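Local coordinates for phenylacetic acid degradation-related protein (Silicibacter sp., PDB 2QWZ) that probably hydrolyses thioesters, perhaps acyl-CoA intermediates of phenylacetic acid degradation, at residues M20-K26 and I46-K51; L29-L33 and Y85-A90; I54-V60 and R115-A121. All coordinates share one frame; numbering follows the deposited sequence.

Contact 1. Residues M20-K26 and I46-K51; sequences MELVFDK and IDALAK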
# COMPACT_ATOMS: atom_id res chain seq x y z
N MSE A 20 9.55 12.24 20.36
CA MSE A 20 10.87 11.91 19.80
C MSE A 20 11.84 11.25 20.77
O MSE A 20 12.80 10.55 20.35
CB MSE A 20 11.55 13.14 19.23
CG MSE A 20 10.74 13.88 18.20
SE MSE A 20 11.82 15.17 17.22
CE MSE A 20 13.06 13.91 16.37
N GLU A 21 11.56 11.41 22.05
CA GLU A 21 12.46 10.99 23.10
C GLU A 21 12.59 9.47 23.17
O GLU A 21 11.59 8.77 23.22
CB GLU A 21 11.97 11.53 24.47
CG GLU A 21 12.98 11.44 25.61
CD GLU A 21 14.12 12.49 25.57
OE1 GLU A 21 14.34 13.19 24.56
OE2 GLU A 21 14.83 12.59 26.59
N LEU A 22 13.83 8.99 23.21
CA LEU A 22 14.12 7.56 23.42
C LEU A 22 14.05 7.22 24.90
O LEU A 22 14.55 7.98 25.70
CB LEU A 22 15.53 7.26 22.96
CG LEU A 22 15.77 7.42 21.46
CD1 LEU A 22 17.25 7.37 21.22
CD2 LEU A 22 15.04 6.36 20.66
N VAL A 23 13.46 6.08 25.24
CA VAL A 23 13.61 5.51 26.58
C VAL A 23 14.61 4.34 26.63
O VAL A 23 14.79 3.73 27.68
CB VAL A 23 12.28 5.03 27.13
CG1 VAL A 23 11.32 6.19 27.23
CG2 VAL A 23 11.71 3.87 26.30
N PHE A 24 15.25 4.03 25.50
CA PHE A 24 16.29 3.01 25.41
C PHE A 24 17.51 3.61 24.75
O PHE A 24 17.40 4.48 23.88
CB PHE A 24 15.87 1.84 24.50
CG PHE A 24 15.03 0.76 25.16
CD1 PHE A 24 15.61 -0.20 25.97
CD2 PHE A 24 13.68 0.64 24.86
CE1 PHE A 24 14.85 -1.22 26.53
CE2 PHE A 24 12.91 -0.38 25.42
CZ PHE A 24 13.50 -1.31 26.25
N ASP A 25 18.67 3.08 25.08
CA ASP A 25 19.83 3.34 24.24
C ASP A 25 20.04 2.12 23.34
O ASP A 25 19.30 1.14 23.41
CB ASP A 25 21.09 3.74 25.06
CG ASP A 25 21.50 2.71 26.11
OD1 ASP A 25 20.88 1.63 26.21
OD2 ASP A 25 22.46 3.01 26.85
N LYS A 26 21.02 2.21 22.46
CA LYS A 26 21.24 1.15 21.52
C LYS A 26 21.42 -0.20 22.17
O LYS A 26 20.75 -1.17 21.79
CB LYS A 26 22.44 1.48 20.66
CG LYS A 26 22.58 0.56 19.50
CD LYS A 26 23.71 1.00 18.59
CE LYS A 26 24.98 0.21 18.82
NZ LYS A 26 25.73 0.07 17.54
N ILE A 46 21.35 -4.00 15.47
CA ILE A 46 21.24 -2.54 15.34
C ILE A 46 22.61 -1.93 15.04
O ILE A 46 23.51 -1.99 15.86
CB ILE A 46 20.68 -1.91 16.65
CG1 ILE A 46 19.42 -2.63 17.13
CG2 ILE A 46 20.39 -0.40 16.48
CD1 ILE A 46 18.80 -2.02 18.38
N ASP A 47 22.79 -1.33 13.87
CA ASP A 47 23.95 -0.47 13.66
C ASP A 47 23.92 0.89 14.34
O ASP A 47 24.95 1.37 14.80
CB ASP A 47 24.21 -0.24 12.16
CG ASP A 47 24.67 -1.46 11.46
OD1 ASP A 47 24.90 -2.47 12.14
OD2 ASP A 47 24.81 -1.42 10.23
N ALA A 48 22.78 1.56 14.35
CA ALA A 48 22.67 2.88 14.97
C ALA A 48 21.25 3.13 15.42
O ALA A 48 20.31 2.60 14.86
CB ALA A 48 23.08 3.94 14.00
N LEU A 49 21.11 3.99 16.42
CA LEU A 49 19.83 4.39 16.97
C LEU A 49 19.90 5.86 17.34
O LEU A 49 20.86 6.30 17.96
CB LEU A 49 19.52 3.57 18.20
CG LEU A 49 18.24 3.98 18.93
CD1 LEU A 49 17.05 3.51 18.16
CD2 LEU A 49 18.24 3.37 20.28
N ALA A 50 18.91 6.62 16.89
CA ALA A 50 18.78 8.05 17.14
C ALA A 50 17.30 8.27 17.37
O ALA A 50 16.49 7.36 17.09
CB ALA A 50 19.27 8.84 15.95
N LYS A 51 16.94 9.47 17.84
CA LYS A 51 15.55 9.79 18.18
C LYS A 51 14.59 9.53 17.02
O LYS A 51 13.47 9.05 17.22
CB LYS A 51 15.42 11.26 18.63
CG LYS A 51 15.88 11.54 20.07
CD LYS A 51 15.46 12.96 20.56
CE LYS A 51 16.58 13.98 20.34
NZ LYS A 51 17.50 14.03 21.50
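Lys26 carries the polar part of this contact, reaching along strand 44-49 to two successive carbonyls. Its ammonium nitrogen NZ donates to Asp47 O over 3.1 Å and more weakly to Ile46 O over 3.5 Å. The Asp47 oxygen is met from well above its carbonyl plane, 65° out of it, so the donor does not lie on a lone pair. CG stands anti to the backbone N (chi1 -170°) and the chain runs straight as far as CD before bending, which carries NZ to the corner at Asp47. A lysine suits this place: its aliphatic chain lies along Ile46 while its ammonium group reaches the carbonyls. With an alanine in its place, these carbonyls would probably lose this donor, and Ile46 CG2 the methylene packed on it.

Apolar packing lies between. The methylene CG of Lys26 slides past Ile46 CG2 at 3.9 Å, the side chains running in opposite directions. Leu49 sends CD2 against the backbone at the start of the helix, 3.7 Å from Lys26 N, while Leu22 CD1 approaches Leu49 CG at 4.2 Å. The forked ends of the leucines let each meet a side chain and nearby backbone atoms at once.

At the more exposed end the aliphatic part of Lys51 lies over the carbonyl of the selenomethionine Met20, with CB 3.2 Å from Met20 O. Glu21 runs alongside Lys51, its OE1 4.5 Å from Lys51 NZ, an attraction too long for a salt bridge.

The contact joins the N-terminal loop and helix 26-36, N-capped by Asp25 through Gly28 N, to strand 44-49, an outermost strand of the sheet within the chain, whose classic beta bulge at Asp47 and Ala48 faces Thr55; Leu22 and Leu49 also pack on helix 73-92.

Contact 2. Residues L29-L33 and Y85-A90; sequences LSAYL and YALVLA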
# COMPACT_ATOMS: atom_id res chain seq x y z
N LEU A 29 18.39 -1.55 23.79
CA LEU A 29 17.42 -1.98 22.80
C LEU A 29 17.83 -3.30 22.17
O LEU A 29 17.02 -4.21 22.05
CB LEU A 29 17.22 -0.93 21.71
CG LEU A 29 16.04 -1.17 20.75
CD1 LEU A 29 14.70 -1.10 21.50
CD2 LEU A 29 16.12 -0.16 19.65
N SER A 30 19.10 -3.42 21.79
CA SER A 30 19.64 -4.69 21.32
C SER A 30 19.36 -5.86 22.27
O SER A 30 19.05 -6.96 21.81
CB SER A 30 21.15 -4.58 21.11
OG SER A 30 21.46 -3.63 20.11
N ALA A 31 19.46 -5.59 23.57
CA ALA A 31 19.24 -6.58 24.62
C ALA A 31 17.78 -6.91 24.79
O ALA A 31 17.43 -8.06 25.07
CB ALA A 31 19.80 -6.03 25.98
N TYR A 32 16.92 -5.91 24.68
CA TYR A 32 15.48 -6.14 24.79
C TYR A 32 14.91 -6.86 23.59
O TYR A 32 13.93 -7.56 23.71
CB TYR A 32 14.72 -4.82 24.99
CG TYR A 32 13.25 -5.07 25.28
CD1 TYR A 32 12.85 -5.57 26.51
CD2 TYR A 32 12.28 -4.86 24.30
CE1 TYR A 32 11.52 -5.83 26.78
CE2 TYR A 32 10.94 -5.12 24.57
CZ TYR A 32 10.57 -5.60 25.81
OH TYR A 32 9.26 -5.87 26.10
N LEU A 33 15.52 -6.70 22.42
CA LEU A 33 15.03 -7.38 21.23
C LEU A 33 15.42 -8.84 21.21
O LEU A 33 14.66 -9.68 20.72
CB LEU A 33 15.54 -6.72 19.96
CG LEU A 33 14.87 -5.39 19.61
CD1 LEU A 33 15.72 -4.74 18.60
CD2 LEU A 33 13.47 -5.59 19.10
N TYR A 85 9.53 -1.58 14.11
CA TYR A 85 9.06 -2.08 15.38
C TYR A 85 10.03 -1.69 16.50
O TYR A 85 9.62 -1.23 17.54
CB TYR A 85 8.92 -3.59 15.34
CG TYR A 85 8.49 -4.16 16.68
CD1 TYR A 85 7.17 -4.12 17.07
CD2 TYR A 85 9.43 -4.70 17.57
CE1 TYR A 85 6.77 -4.63 18.33
CE2 TYR A 85 9.05 -5.20 18.80
CZ TYR A 85 7.72 -5.17 19.18
OH TYR A 85 7.38 -5.67 20.42
N ALA A 86 11.32 -1.90 16.24
CA ALA A 86 12.40 -1.59 17.18
C ALA A 86 12.43 -0.11 17.51
O ALA A 86 12.55 0.24 18.67
CB ALA A 86 13.76 -2.04 16.62
N LEU A 87 12.27 0.76 16.50
CA LEU A 87 12.18 2.22 16.72
C LEU A 87 10.93 2.60 17.53
O LEU A 87 10.99 3.46 18.39
CB LEU A 87 12.20 2.96 15.40
CG LEU A 87 12.67 4.43 15.32
CD1 LEU A 87 14.04 4.78 15.94
CD2 LEU A 87 12.70 4.73 13.90
N VAL A 88 9.81 1.95 17.27
CA VAL A 88 8.62 2.24 18.05
C VAL A 88 8.87 1.89 19.51
O VAL A 88 8.65 2.72 20.38
CB VAL A 88 7.38 1.54 17.48
CG1 VAL A 88 6.21 1.73 18.41
CG2 VAL A 88 7.06 2.11 16.15
N LEU A 89 9.38 0.69 19.76
CA LEU A 89 9.77 0.26 21.12
C LEU A 89 10.84 1.11 21.81
O LEU A 89 10.80 1.27 23.02
CB LEU A 89 10.29 -1.19 21.11
CG LEU A 89 9.31 -2.34 21.33
CD1 LEU A 89 10.13 -3.61 21.57
CD2 LEU A 89 8.37 -2.09 22.50
N ALA A 90 11.80 1.62 21.05
CA ALA A 90 12.82 2.55 21.55
C ALA A 90 12.20 3.79 22.20
O ALA A 90 12.78 4.40 23.12
CB ALA A 90 13.73 2.97 20.43
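Tyr85 begins the contact, its ring meeting Leu33 CD2 at the edge, where CD2 of the tyrosine is 4.4 Å from that methyl. Ala86 follows, whose small side chain lets the leucines of segment 29-33 reach its backbone: Leu33 CD1 rests 3.9 Å from Ala86 CB, and Leu29 CD2 lies 3.7 Å from Ala86 O. That carbonyl oxygen already accepts the helical bond from Ala90 N, so the leucine methyl covers a polar atom whose need is met.

Leu89 comes next on this side of the helix. Its CD1 meets the edge of the Tyr32 ring in the ring plane, 3.5 Å from CE2, and the two side chains cross at about a right angle. Tyr32 holds CG anti to the backbone N (chi1 -173°), which swings the ring out toward the second helix. A flat ring can offer a thin edge to the leucine methyl here.

Ala90 closes the walk: Leu29 straddles this turn, CD1 lying 4.0 Å from Ala90 N while CD2 touches Ala90 CB. Ala86 and Ala90 form a shallow seat for the forked end of Leu29.

The two segments run at 115° to each other, and their axes approach to 10.8 Å. Helix 26-36 thus packs on 73-92, the central helix of a hot-dog fold. Leu29 and Ala86 both continue onto Ile54 of strand 53-58, so this buried contact lies against the sheet.

Contact 3. Residues I54-V60 and R115-A121; sequences ITMRLNV and RDLLGQA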
# COMPACT_ATOMS: atom_id res chain seq x y z
N ILE A 54 16.60 4.57 12.93
CA ILE A 54 17.39 3.42 13.30
C ILE A 54 17.99 2.83 12.04
O ILE A 54 17.34 2.87 11.04
CB ILE A 54 16.52 2.38 13.96
CG1 ILE A 54 17.36 1.29 14.62
CG2 ILE A 54 15.49 1.81 12.98
CD1 ILE A 54 16.55 0.39 15.59
N THR A 55 19.20 2.29 12.13
CA THR A 55 19.81 1.43 11.08
C THR A 55 19.95 0.02 11.58
O THR A 55 20.66 -0.23 12.55
CB THR A 55 21.16 1.95 10.64
OG1 THR A 55 21.00 3.30 10.28
CG2 THR A 55 21.70 1.17 9.42
N MSE A 56 19.21 -0.90 10.96
CA MSE A 56 19.27 -2.31 11.32
C MSE A 56 19.97 -3.10 10.23
O MSE A 56 19.81 -2.77 9.05
CB MSE A 56 17.87 -2.83 11.48
CG MSE A 56 17.77 -4.19 12.04
SE MSE A 56 17.63 -4.31 13.96
CE MSE A 56 16.10 -3.22 14.43
N ARG A 57 20.73 -4.12 10.65
CA ARG A 57 21.51 -4.99 9.77
C ARG A 57 20.88 -6.37 9.74
O ARG A 57 20.49 -6.91 10.80
CB ARG A 57 22.94 -5.13 10.30
CG ARG A 57 23.90 -5.91 9.38
CD ARG A 57 25.31 -5.92 9.96
NE ARG A 57 25.89 -4.60 9.86
CZ ARG A 57 26.58 -4.17 8.81
NH1 ARG A 57 26.83 -4.98 7.79
NH2 ARG A 57 26.99 -2.92 8.79
N LEU A 58 20.74 -6.91 8.53
CA LEU A 58 20.47 -8.32 8.34
C LEU A 58 21.79 -8.95 7.93
O LEU A 58 22.35 -8.65 6.85
CB LEU A 58 19.41 -8.55 7.25
CG LEU A 58 18.87 -9.94 6.87
CD1 LEU A 58 17.60 -9.77 5.97
CD2 LEU A 58 19.88 -10.78 6.14
N ASN A 59 22.27 -9.84 8.79
CA ASN A 59 23.48 -10.63 8.52
C ASN A 59 23.21 -11.69 7.46
O ASN A 59 22.63 -12.71 7.76
CB ASN A 59 23.95 -11.29 9.83
CG ASN A 59 25.16 -12.20 9.67
OD1 ASN A 59 25.86 -12.20 8.65
ND2 ASN A 59 25.43 -12.98 10.71
N VAL A 60 23.65 -11.43 6.23
CA VAL A 60 23.32 -12.28 5.07
C VAL A 60 23.89 -13.70 5.20
O VAL A 60 23.32 -14.67 4.68
CB VAL A 60 23.79 -11.64 3.74
CG1 VAL A 60 25.29 -11.66 3.63
CG2 VAL A 60 23.17 -12.35 2.52
N ARG A 115 26.24 -9.65 0.39
CA ARG A 115 26.36 -8.48 1.26
C ARG A 115 25.21 -8.40 2.24
O ARG A 115 24.10 -8.83 1.93
CB ARG A 115 26.33 -7.21 0.45
CG ARG A 115 27.45 -7.13 -0.52
CD ARG A 115 27.45 -5.80 -1.13
NE ARG A 115 28.62 -5.60 -2.00
CZ ARG A 115 29.32 -4.47 -2.09
NH1 ARG A 115 29.03 -3.40 -1.34
NH2 ARG A 115 30.33 -4.40 -2.92
N ASP A 116 25.48 -7.86 3.42
CA ASP A 116 24.41 -7.61 4.37
C ASP A 116 23.47 -6.59 3.79
O ASP A 116 23.83 -5.84 2.88
CB ASP A 116 24.93 -7.09 5.71
CG ASP A 116 25.75 -8.10 6.45
OD1 ASP A 116 25.75 -9.30 6.12
OD2 ASP A 116 26.43 -7.66 7.38
N LEU A 117 22.25 -6.62 4.31
CA LEU A 117 21.21 -5.70 3.92
C LEU A 117 21.03 -4.74 5.08
O LEU A 117 20.95 -5.17 6.23
CB LEU A 117 19.91 -6.47 3.66
CG LEU A 117 19.18 -6.17 2.38
CD1 LEU A 117 20.11 -6.45 1.17
CD2 LEU A 117 17.91 -6.99 2.35
N LEU A 118 20.99 -3.45 4.77
CA LEU A 118 20.78 -2.43 5.78
C LEU A 118 19.41 -1.83 5.53
O LEU A 118 19.03 -1.59 4.37
CB LEU A 118 21.85 -1.34 5.65
CG LEU A 118 23.30 -1.82 5.73
CD1 LEU A 118 24.18 -0.60 5.68
CD2 LEU A 118 23.55 -2.62 7.00
N GLY A 119 18.67 -1.66 6.63
CA GLY A 119 17.45 -0.90 6.66
C GLY A 119 17.56 0.39 7.46
O GLY A 119 17.80 0.38 8.67
N GLN A 120 17.34 1.50 6.78
CA GLN A 120 17.36 2.82 7.40
C GLN A 120 15.94 3.30 7.60
O GLN A 120 15.32 3.79 6.68
CB GLN A 120 18.22 3.78 6.57
CG GLN A 120 19.65 3.19 6.35
CD GLN A 120 20.62 4.06 5.52
OE1 GLN A 120 21.84 3.76 5.45
NE2 GLN A 120 20.11 5.13 4.91
N ALA A 121 15.40 3.11 8.80
CA ALA A 121 14.03 3.46 9.13
C ALA A 121 13.92 4.87 9.70
O ALA A 121 14.86 5.39 10.32
CB ALA A 121 13.44 2.44 10.14
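Arg57 and Asp116 join at the end of an antiparallel strand pair, and the arginine can be followed outward. CB lies 4.2 Å from Leu118 CD2; CG and CD pass along the carboxylate, CD coming within 3.3 Å of Asp116 OD2. A bend at chi3 (-71°) turns the head, and NE and CZ come near Leu118, whose CD2 sits over the centre of one guanidinium face. At the tip NH1 forms a salt bridge with Asp116 OD2, 2.7 Å away; the oxygen uses its anti lone pair and lies in the guanidinium plane. NH1 also pairs with Glu140 and NH2 with Asp47, so the several N-H groups of arginine suit a place with three acids around it.

The other oxygen of Asp116, OD1, accepts Val60 N at 3.0 Å, from above the carboxylate plane. Two oxygens thus let the aspartate serve both the arginine and a backbone N-H.

Behind these side chains, paired backbone bonds join Ile54 to Ala121 and Met56 to Gly119, and continue at Leu58 and Leu117, where Leu58 N meets Leu117 O at 2.9 Å in a nearly straight bond. Ile54 CG2 packs on Ala121 CB at 3.6 Å.

Ile54, the selenomethionine Met56 and Leu117 turn to the sheet face that wraps helix 73-92, as in other hot-dog thioesterases; strands 44-49 and 130-139 flank the pair.

From the N terminus, the loop 20-26 is followed by helix 26-36 and then strand 44-49, where contact 1 closes its loop. Contact 2 starts inside that loop, at 29-33, and reaches forward to 85-90, so the two cross. Contact 3 opens after contact 1 has closed, at 54-60, and ends at 115-121 beyond the second helix; it therefore crosses contact 2 as well. Direct touches join them: Val23 N probably bonds Ala90 O, Thr55 N probably bonds Ala48 O, and Ala86 packs on Met56. Together they tie the N-terminal segment, both helices and three neighbouring strands of the sheet into one unit.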